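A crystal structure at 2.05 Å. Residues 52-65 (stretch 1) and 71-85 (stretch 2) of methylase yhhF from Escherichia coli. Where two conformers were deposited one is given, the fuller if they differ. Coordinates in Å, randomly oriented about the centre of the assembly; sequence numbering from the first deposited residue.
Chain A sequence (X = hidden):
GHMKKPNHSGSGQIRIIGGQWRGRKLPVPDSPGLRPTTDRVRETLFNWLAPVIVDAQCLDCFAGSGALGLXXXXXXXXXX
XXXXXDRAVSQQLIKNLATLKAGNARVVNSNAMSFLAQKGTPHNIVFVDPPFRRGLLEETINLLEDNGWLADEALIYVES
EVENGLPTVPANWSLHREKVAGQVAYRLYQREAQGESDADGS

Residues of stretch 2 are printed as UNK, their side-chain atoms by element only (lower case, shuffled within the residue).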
# COMPACT_ATOMS: atom_id res chain seq x y z
N VAL A 52 12.91 -7.32 -1.06
CA VAL A 52 12.81 -6.49 0.15
C VAL A 52 11.57 -6.78 1.01
O VAL A 52 11.43 -6.24 2.10
CB VAL A 52 12.88 -4.97 -0.17
CG1 VAL A 52 14.27 -4.61 -0.77
CG2 VAL A 52 11.78 -4.55 -1.11
N ILE A 53 10.68 -7.62 0.49
CA ILE A 53 9.37 -7.85 1.09
C ILE A 53 9.48 -8.69 2.39
O ILE A 53 8.75 -8.44 3.33
CB ILE A 53 8.35 -8.50 0.06
CG1 ILE A 53 6.93 -8.59 0.64
CG2 ILE A 53 8.83 -9.88 -0.40
CD1 ILE A 53 6.30 -7.22 0.90
N VAL A 54 10.42 -9.65 2.44
CA VAL A 54 10.57 -10.49 3.64
C VAL A 54 11.03 -9.61 4.79
O VAL A 54 12.02 -8.87 4.67
CB VAL A 54 11.50 -11.72 3.42
CG1 VAL A 54 11.69 -12.58 4.75
CG2 VAL A 54 10.95 -12.60 2.29
N ASP A 55 10.25 -9.66 5.87
CA ASP A 55 10.49 -8.90 7.09
C ASP A 55 10.33 -7.40 6.95
O ASP A 55 10.77 -6.68 7.82
CB ASP A 55 11.86 -9.20 7.75
CG ASP A 55 11.96 -10.61 8.33
OD1 ASP A 55 10.92 -11.26 8.55
OD2 ASP A 55 13.09 -11.06 8.59
N ALA A 56 9.72 -6.93 5.86
CA ALA A 56 9.41 -5.50 5.70
C ALA A 56 8.27 -5.05 6.61
O ALA A 56 7.35 -5.82 6.87
CB ALA A 56 9.05 -5.18 4.24
N GLN A 57 8.34 -3.80 7.08
CA GLN A 57 7.21 -3.14 7.70
C GLN A 57 6.49 -2.33 6.62
O GLN A 57 7.09 -1.45 5.96
CB GLN A 57 7.68 -2.25 8.85
CG GLN A 57 7.58 -2.94 10.24
CD GLN A 57 6.11 -3.13 10.74
OE1 GLN A 57 5.88 -3.87 11.71
NE2 GLN A 57 5.14 -2.48 10.09
N CYS A 58 5.20 -2.64 6.43
CA CYS A 58 4.38 -2.08 5.35
C CYS A 58 3.23 -1.23 5.86
O CYS A 58 2.57 -1.55 6.86
CB CYS A 58 3.81 -3.20 4.46
SG CYS A 58 5.05 -4.35 3.85
N LEU A 59 2.99 -0.15 5.16
CA LEU A 59 1.84 0.68 5.48
C LEU A 59 1.00 0.83 4.21
O LEU A 59 1.51 1.21 3.16
CB LEU A 59 2.34 2.03 6.03
CG LEU A 59 1.29 3.15 6.16
CD1 LEU A 59 0.37 2.82 7.37
CD2 LEU A 59 2.03 4.50 6.30
N ASP A 60 -0.29 0.50 4.30
CA ASP A 60 -1.21 0.70 3.17
C ASP A 60 -2.15 1.86 3.51
O ASP A 60 -3.03 1.72 4.39
CB ASP A 60 -1.99 -0.59 2.95
CG ASP A 60 -2.67 -0.65 1.57
OD1 ASP A 60 -2.94 0.39 0.93
OD2 ASP A 60 -2.96 -1.77 1.15
N CYS A 61 -1.97 2.99 2.82
CA CYS A 61 -2.71 4.23 3.13
C CYS A 61 -4.19 4.23 2.80
O CYS A 61 -4.93 5.03 3.39
CB CYS A 61 -2.04 5.45 2.47
SG CYS A 61 -0.35 5.72 3.07
N PHE A 62 -4.60 3.39 1.84
CA PHE A 62 -6.01 3.30 1.38
C PHE A 62 -6.16 1.83 1.07
O PHE A 62 -6.11 1.41 -0.11
CB PHE A 62 -6.29 4.14 0.09
CG PHE A 62 -5.84 5.57 0.19
CD1 PHE A 62 -6.70 6.55 0.68
CD2 PHE A 62 -4.54 5.92 -0.17
CE1 PHE A 62 -6.23 7.90 0.84
CE2 PHE A 62 -4.06 7.24 -0.04
CZ PHE A 62 -4.91 8.24 0.45
N ALA A 63 -6.30 1.04 2.13
CA ALA A 63 -6.17 -0.42 1.99
C ALA A 63 -7.31 -1.08 1.22
O ALA A 63 -7.10 -2.11 0.58
CB ALA A 63 -5.95 -1.09 3.36
N GLY A 64 -8.50 -0.49 1.28
CA GLY A 64 -9.68 -1.00 0.52
C GLY A 64 -9.95 -2.48 0.75
O GLY A 64 -10.19 -2.93 1.90
N SER A 65 -9.85 -3.26 -0.32
CA SER A 65 -10.02 -4.73 -0.26
C SER A 65 -8.89 -5.44 0.53
O SER A 65 -9.03 -6.59 0.94
CB SER A 65 -10.13 -5.28 -1.69
OG SER A 65 -8.99 -4.86 -2.43
N UNK A 71 -1.44 -9.46 0.29
CA UNK A 71 -0.37 -10.03 -0.52
C UNK A 71 1.00 -9.79 0.16
O UNK A 71 1.84 -10.69 0.18
o UNK A 71 -1.45 -11.39 -3.80
c UNK A 71 -0.48 -9.40 -1.91
o UNK A 71 0.60 -12.21 -3.63
c UNK A 71 -0.22 -11.29 -3.52
c UNK A 71 0.33 -9.99 -3.00
N UNK A 72 1.20 -8.59 0.75
CA UNK A 72 2.44 -8.30 1.49
C UNK A 72 2.63 -9.25 2.67
O UNK A 72 3.69 -9.85 2.80
c UNK A 72 2.54 -6.79 1.94
N UNK A 73 1.60 -9.45 3.48
CA UNK A 73 1.68 -10.38 4.59
C UNK A 73 1.93 -11.82 4.16
O UNK A 73 2.65 -12.57 4.82
c UNK A 73 1.18 -8.87 7.45
c UNK A 73 0.41 -10.31 5.45
c UNK A 73 -1.19 -8.67 6.46
c UNK A 73 0.30 -8.97 6.17
N UNK A 74 1.31 -12.21 3.05
CA UNK A 74 1.48 -13.55 2.54
C UNK A 74 2.96 -13.83 2.24
O UNK A 74 3.48 -14.91 2.55
c UNK A 74 0.62 -13.73 1.28
o UNK A 74 0.65 -15.09 0.87
N UNK A 75 3.63 -12.82 1.67
CA UNK A 75 4.99 -12.93 1.20
C UNK A 75 5.99 -12.57 2.31
O UNK A 75 7.14 -12.17 2.05
c UNK A 75 4.20 -12.48 -1.17
n UNK A 75 3.37 -11.74 -3.43
n UNK A 75 5.00 -12.25 -4.99
c UNK A 75 5.14 -12.06 -0.03
c UNK A 75 3.72 -12.08 -4.66
c UNK A 75 4.30 -11.47 -2.32
n UNK A 75 2.78 -12.25 -5.60
N UNK A 76 5.51 -12.72 3.55
CA UNK A 76 6.32 -12.69 4.76
C UNK A 76 6.84 -11.31 5.15
O UNK A 76 7.89 -11.19 5.78
c UNK A 76 6.47 -15.93 5.49
c UNK A 76 6.08 -17.77 3.97
c UNK A 76 7.46 -13.73 4.70
o UNK A 76 5.65 -19.06 3.72
c UNK A 76 6.97 -15.15 4.45
c UNK A 76 6.57 -17.01 2.92
c UNK A 76 7.01 -15.70 3.16
c UNK A 76 6.04 -17.25 5.26
N UNK A 77 6.09 -10.26 4.79
CA UNK A 77 6.22 -8.98 5.47
C UNK A 77 6.22 -9.27 6.97
O UNK A 77 5.48 -10.13 7.42
c UNK A 77 5.04 -8.04 5.12
N UNK A 78 7.06 -8.55 7.72
CA UNK A 78 7.09 -8.63 9.18
C UNK A 78 5.80 -8.06 9.78
O UNK A 78 5.24 -8.63 10.74
c UNK A 78 8.30 -7.86 9.71
N UNK A 79 5.30 -6.97 9.20
CA UNK A 79 4.06 -6.38 9.68
C UNK A 79 3.44 -5.41 8.67
O UNK A 79 4.12 -4.93 7.75
N UNK A 80 2.14 -5.16 8.84
CA UNK A 80 1.38 -4.24 7.98
C UNK A 80 0.33 -3.49 8.77
O UNK A 80 -0.52 -4.08 9.45
c UNK A 80 0.73 -4.97 6.83
N UNK A 81 0.40 -2.17 8.66
CA UNK A 81 -0.64 -1.31 9.18
C UNK A 81 -1.49 -0.88 7.98
O UNK A 81 -0.96 -0.37 6.97
o UNK A 81 0.69 -0.60 11.03
c UNK A 81 -0.04 -0.12 9.90
c UNK A 81 -1.13 0.88 10.35
N UNK A 82 -2.78 -1.16 8.08
CA UNK A 82 -3.69 -1.01 6.94
C UNK A 82 -4.73 0.07 7.27
O UNK A 82 -5.52 -0.10 8.18
c UNK A 82 -2.49 -3.36 5.22
c UNK A 82 -3.43 -3.55 6.42
c UNK A 82 -4.38 -2.35 6.61
c UNK A 82 -4.20 -4.86 6.27
N UNK A 83 -4.72 1.16 6.52
CA UNK A 83 -5.55 2.32 6.82
C UNK A 83 -6.74 2.38 5.84
O UNK A 83 -6.54 2.30 4.63
c UNK A 83 -3.43 3.65 7.47
c UNK A 83 -3.55 3.14 8.92
c UNK A 83 -5.69 4.84 7.29
c UNK A 83 -4.79 3.68 6.73
N UNK A 84 -7.96 2.49 6.36
CA UNK A 84 -9.12 2.42 5.50
C UNK A 84 -10.25 3.26 6.05
O UNK A 84 -10.71 3.03 7.16
o UNK A 84 -11.96 2.19 2.77
c UNK A 84 -9.56 0.96 5.25
o UNK A 84 -9.92 1.37 2.39
c UNK A 84 -10.95 1.49 3.12
c UNK A 84 -10.95 0.81 4.49
N UNK A 85 -10.71 4.22 5.24
CA UNK A 85 -11.75 5.18 5.63
C UNK A 85 -13.14 4.55 5.79
O UNK A 85 -13.92 4.95 6.65
c UNK A 85 -12.61 7.59 5.04
c UNK A 85 -14.23 8.98 3.02
c UNK A 85 -11.80 6.34 4.61
se UNK A 85 -14.45 7.66 4.33
O HOH W 1 3.12 -0.75 10.87

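Position 71 carries three carbons, the third holding two oxygens, and reaches nothing on stretch 1: Glu71. Position 72 has a single carbon, its CB 3.9 Å from CD1 of Ile53 and 4.0 Å from SG of Cys58; this is Ala72, a small helical residue packed against both. Position 73 has four carbons forked at the second and no contact, hence Leu73. Position 74, one carbon then one oxygen, is also out of reach: Ser74.

At position 75 three carbons lead to a nitrogen and a carbon bearing two more nitrogens, so it is Arg75. Its CB lies 4.0 Å from CG1 of Ile53, while its end leads away to a salt bridge, NE to OE2 of Glu71 at 2.8 Å. Position 76 has one carbon and a six-carbon ring bearing an oxygen: Tyr76. Its ring leads away, and its backbone O accepts a hydrogen bond from N of Asp55 at 2.8 Å.

Position 77 is one carbon, CB, 3.9 Å from SG of Cys58: Ala77. Position 78 is again one carbon, pointing toward stretch 1 with CB 3.3 Å from O of Asp55: Ala78. Position 79 has no side chain, which makes it Gly79; an ideal CB would lie 2.5 Å from OE1 of Gln57, a clash.

Position 80 shows one carbon, CB 4.3 Å from CB of Cys58 on the same sheet face: Ala80. Position 81 has one carbon carrying an oxygen and a carbon, so it is Thr81; CG2 sits 3.9 Å from CD1 of Leu59, and a water links OG1 (2.4 Å) to NE2 of Gln57 (2.8 Å, weak).

Position 82 has four carbons forked at the second: Leu82, with CD2 3.6 Å from CB of Asp60 and CB 3.8 Å from CB of Ala63. Position 83 has four carbons forked at the first, one arm two carbons long: Ile83, its CG1 3.9 Å from CD1 of Leu59. Position 84 has three carbons ending in two oxygens: Glu84, whose OE1 accepts a hydrogen bond from N of Gly64 at 2.6 Å. Position 85, two carbons, selenium and a carbon, is selenomethionine, Met85, without contact.

The rule is a parallel strand pair written in backbone. N of Cys58 donates to O of Gly79, and N of Thr81 to O of Cys58, both at 2.9 Å; the ladder continues until N of Ala63 meets O of Ile83 at 2.8 Å. Side chains alternate between faces, with Cys58 beside Ala80 and Leu59 beside Thr81.

Stretch 2 (71-85) EALSRYAAGATLIEM
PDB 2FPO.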